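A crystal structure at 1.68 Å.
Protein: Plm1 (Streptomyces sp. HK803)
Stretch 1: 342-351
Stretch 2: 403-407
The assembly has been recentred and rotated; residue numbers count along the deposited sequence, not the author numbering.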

# COMPACT_ATOMS: atom_id res chain seq x y z
N LEU A 342 0.82 3.52 -2.57
CA LEU A 342 2.21 3.65 -3.06
C LEU A 342 2.52 2.55 -4.07
O LEU A 342 3.10 2.80 -5.11
CB LEU A 342 3.21 3.56 -1.92
CG LEU A 342 3.29 4.71 -0.95
CD1 LEU A 342 4.43 4.45 0.06
CD2 LEU A 342 3.48 6.05 -1.69
N ASP A 343 2.11 1.32 -3.76
CA ASP A 343 2.43 0.21 -4.64
C ASP A 343 1.77 0.45 -5.99
O ASP A 343 2.37 0.19 -7.03
CB ASP A 343 1.97 -1.12 -4.03
CG ASP A 343 2.60 -1.39 -2.66
OD1 ASP A 343 3.62 -0.74 -2.31
OD2 ASP A 343 2.09 -2.28 -1.92
N ALA A 344 0.54 0.99 -5.98
CA ALA A 344 -0.17 1.26 -7.23
C ALA A 344 0.47 2.39 -8.01
O ALA A 344 0.52 2.33 -9.23
CB ALA A 344 -1.64 1.57 -7.00
N LEU A 345 0.95 3.42 -7.31
CA LEU A 345 1.59 4.54 -7.97
C LEU A 345 2.86 4.06 -8.69
O LEU A 345 3.11 4.49 -9.81
CB LEU A 345 1.95 5.64 -6.98
CG LEU A 345 2.70 6.82 -7.55
CD1 LEU A 345 1.92 7.50 -8.67
CD2 LEU A 345 3.04 7.77 -6.40
N ALA A 346 3.64 3.17 -8.08
CA ALA A 346 4.82 2.67 -8.77
C ALA A 346 4.42 1.97 -10.06
O ALA A 346 5.06 2.16 -11.09
CB ALA A 346 5.67 1.77 -7.89
N ARG A 347 3.36 1.15 -10.01
CA ARG A 347 2.87 0.47 -11.22
C ARG A 347 2.44 1.49 -12.28
O ARG A 347 2.74 1.34 -13.46
CB ARG A 347 1.71 -0.47 -10.89
CG ARG A 347 2.12 -1.68 -10.11
CD ARG A 347 1.04 -2.76 -10.05
NE ARG A 347 -0.07 -2.39 -9.18
CZ ARG A 347 -1.29 -2.03 -9.58
NH1 ARG A 347 -1.61 -1.99 -10.89
NH2 ARG A 347 -2.20 -1.72 -8.67
N ARG A 348 1.74 2.52 -11.83
CA ARG A 348 1.21 3.55 -12.72
C ARG A 348 2.34 4.27 -13.43
O ARG A 348 2.30 4.49 -14.65
CB ARG A 348 0.32 4.53 -11.96
CG ARG A 348 -0.47 5.46 -12.85
CD ARG A 348 -1.25 6.47 -12.04
NE ARG A 348 -0.41 7.58 -11.58
CZ ARG A 348 -0.85 8.63 -10.90
NH1 ARG A 348 -2.12 8.72 -10.55
NH2 ARG A 348 -0.01 9.60 -10.57
N ARG A 349 3.38 4.60 -12.67
CA ARG A 349 4.50 5.35 -13.22
C ARG A 349 5.26 4.51 -14.25
O ARG A 349 5.65 5.01 -15.32
CB ARG A 349 5.42 5.83 -12.06
CG ARG A 349 6.59 6.68 -12.49
CD ARG A 349 7.26 7.38 -11.28
NE ARG A 349 8.44 8.12 -11.70
CZ ARG A 349 8.49 9.42 -11.94
NH1 ARG A 349 7.43 10.18 -11.78
NH2 ARG A 349 9.64 9.95 -12.33
N ARG A 350 5.46 3.22 -13.96
CA ARG A 350 6.09 2.32 -14.93
C ARG A 350 5.27 2.16 -16.22
O ARG A 350 5.86 2.08 -17.31
CB ARG A 350 6.39 0.96 -14.33
CG ARG A 350 7.47 1.02 -13.28
CD ARG A 350 8.02 -0.37 -12.93
NE ARG A 350 7.00 -1.29 -12.45
CZ ARG A 350 6.64 -1.44 -11.17
NH1 ARG A 350 7.23 -0.74 -10.20
NH2 ARG A 350 5.69 -2.30 -10.84
N GLU A 351 3.95 2.20 -16.10
CA GLU A 351 3.04 2.12 -17.26
C GLU A 351 3.22 3.34 -18.16
O GLU A 351 3.01 3.28 -19.39
CB GLU A 351 1.57 2.01 -16.81
CG GLU A 351 1.26 0.66 -16.23
CD GLU A 351 -0.11 0.53 -15.55
OE1 GLU A 351 -0.81 1.54 -15.27
OE2 GLU A 351 -0.48 -0.63 -15.28
N ARG A 403 14.59 -6.55 -13.83
CA ARG A 403 13.18 -6.59 -14.15
C ARG A 403 12.33 -5.83 -13.13
O ARG A 403 12.55 -5.89 -11.92
CB ARG A 403 12.71 -8.04 -14.25
CG ARG A 403 13.05 -8.67 -15.60
CD ARG A 403 12.71 -10.14 -15.63
NE ARG A 403 13.51 -10.89 -14.66
CZ ARG A 403 14.81 -11.14 -14.77
NH1 ARG A 403 15.50 -10.70 -15.83
NH2 ARG A 403 15.44 -11.85 -13.83
N ALA A 404 11.35 -5.12 -13.67
CA ALA A 404 10.42 -4.33 -12.88
C ALA A 404 9.56 -5.24 -12.02
O ALA A 404 9.17 -6.32 -12.45
CB ALA A 404 9.53 -3.51 -13.81
N GLY A 405 9.27 -4.79 -10.81
CA GLY A 405 8.42 -5.53 -9.90
C GLY A 405 8.11 -4.66 -8.71
O GLY A 405 8.64 -3.58 -8.58
N ASP A 406 7.25 -5.12 -7.83
CA ASP A 406 7.15 -4.43 -6.56
C ASP A 406 7.33 -5.52 -5.52
O ASP A 406 6.47 -6.33 -5.27
CB ASP A 406 5.86 -3.64 -6.38
CG ASP A 406 5.91 -2.23 -6.99
OD1 ASP A 406 6.99 -1.69 -7.38
OD2 ASP A 406 4.79 -1.66 -7.07
N PRO A 407 8.49 -5.51 -4.90
CA PRO A 407 8.86 -6.51 -3.92
C PRO A 407 8.36 -6.24 -2.51
O PRO A 407 8.20 -5.11 -2.11
CB PRO A 407 10.38 -6.44 -3.95
CG PRO A 407 10.63 -5.01 -4.18
CD PRO A 407 9.61 -4.59 -5.17

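Residues 342-351 form part of a helix that begins earlier in the chain. Residues 403-407 form an irregular segment that runs past one side of it. The helix satisfies its own backbone in the usual i to i+4 pattern. A346 N donates to L342 O at 3.0 Å, R348 N to A344 O at 2.9 Å, and R350 N to A346 O at 3.1 Å. No backbone-to-backbone hydrogen bond joins the two stretches, so side chains make the link.

The contact is small, burying 220 Å² over both sides. D406 and R350 supply most of it. The CA atoms of D343 and D406 lie 6.9 Å apart, and those of R350 and A404 8.2 Å apart. The segment therefore runs antiparallel to the helix in this rough register.

The central pairing is a salt bridge. R350 NH1 donates a hydrogen bond to D406 OD1 at 3.0 Å, with an N-H...O angle of 156°. Charge attraction and a fairly straight hydrogen bond act together here. D406 OD1 approaches the guanidinium at its edge, near the plane, where the N-H groups point. R350 NH1 and D406 OD1 each also have a hydrogen-bond partner elsewhere in the structure.

R350 extends to this position with chi1 m, chi2 t and chi3 m. Its CA-to-CB bond points toward the segment, and that of D406 points toward the helix. G405 O lies over one face of the guanidinium, 3.6 Å from R350 NH1. Farther back along the side chain, R350 CD packs against A404 CB at 3.6 Å, a plain van der Waals contact.

The other carboxylate oxygen of D406 sits against the helix. D406 OD2 is 3.0 Å from D343 O, but these are two acceptors and do not form a hydrogen bond. D343 O is instead the acceptor for R347 N within the helix, at a longer 3.3 Å. D406 OD2 has no hydrogen-bond donor in the helix stretch. D406 OD2 also packs against carbon, 3.6 Å from A346 CB and 4.0 Å from R347 CG. The small side chain of A346 points toward the segment and meets D406 without any polar exchange.

The carboxylate of D343 does not pair with the segment. D343 OD1 is hydrogen-bonded elsewhere in the structure. G405 has no side chain to offer, and its part in the contact includes the carbonyl over R350. The bonding between the stretches thus rests on one salt bridge, with close packing around it.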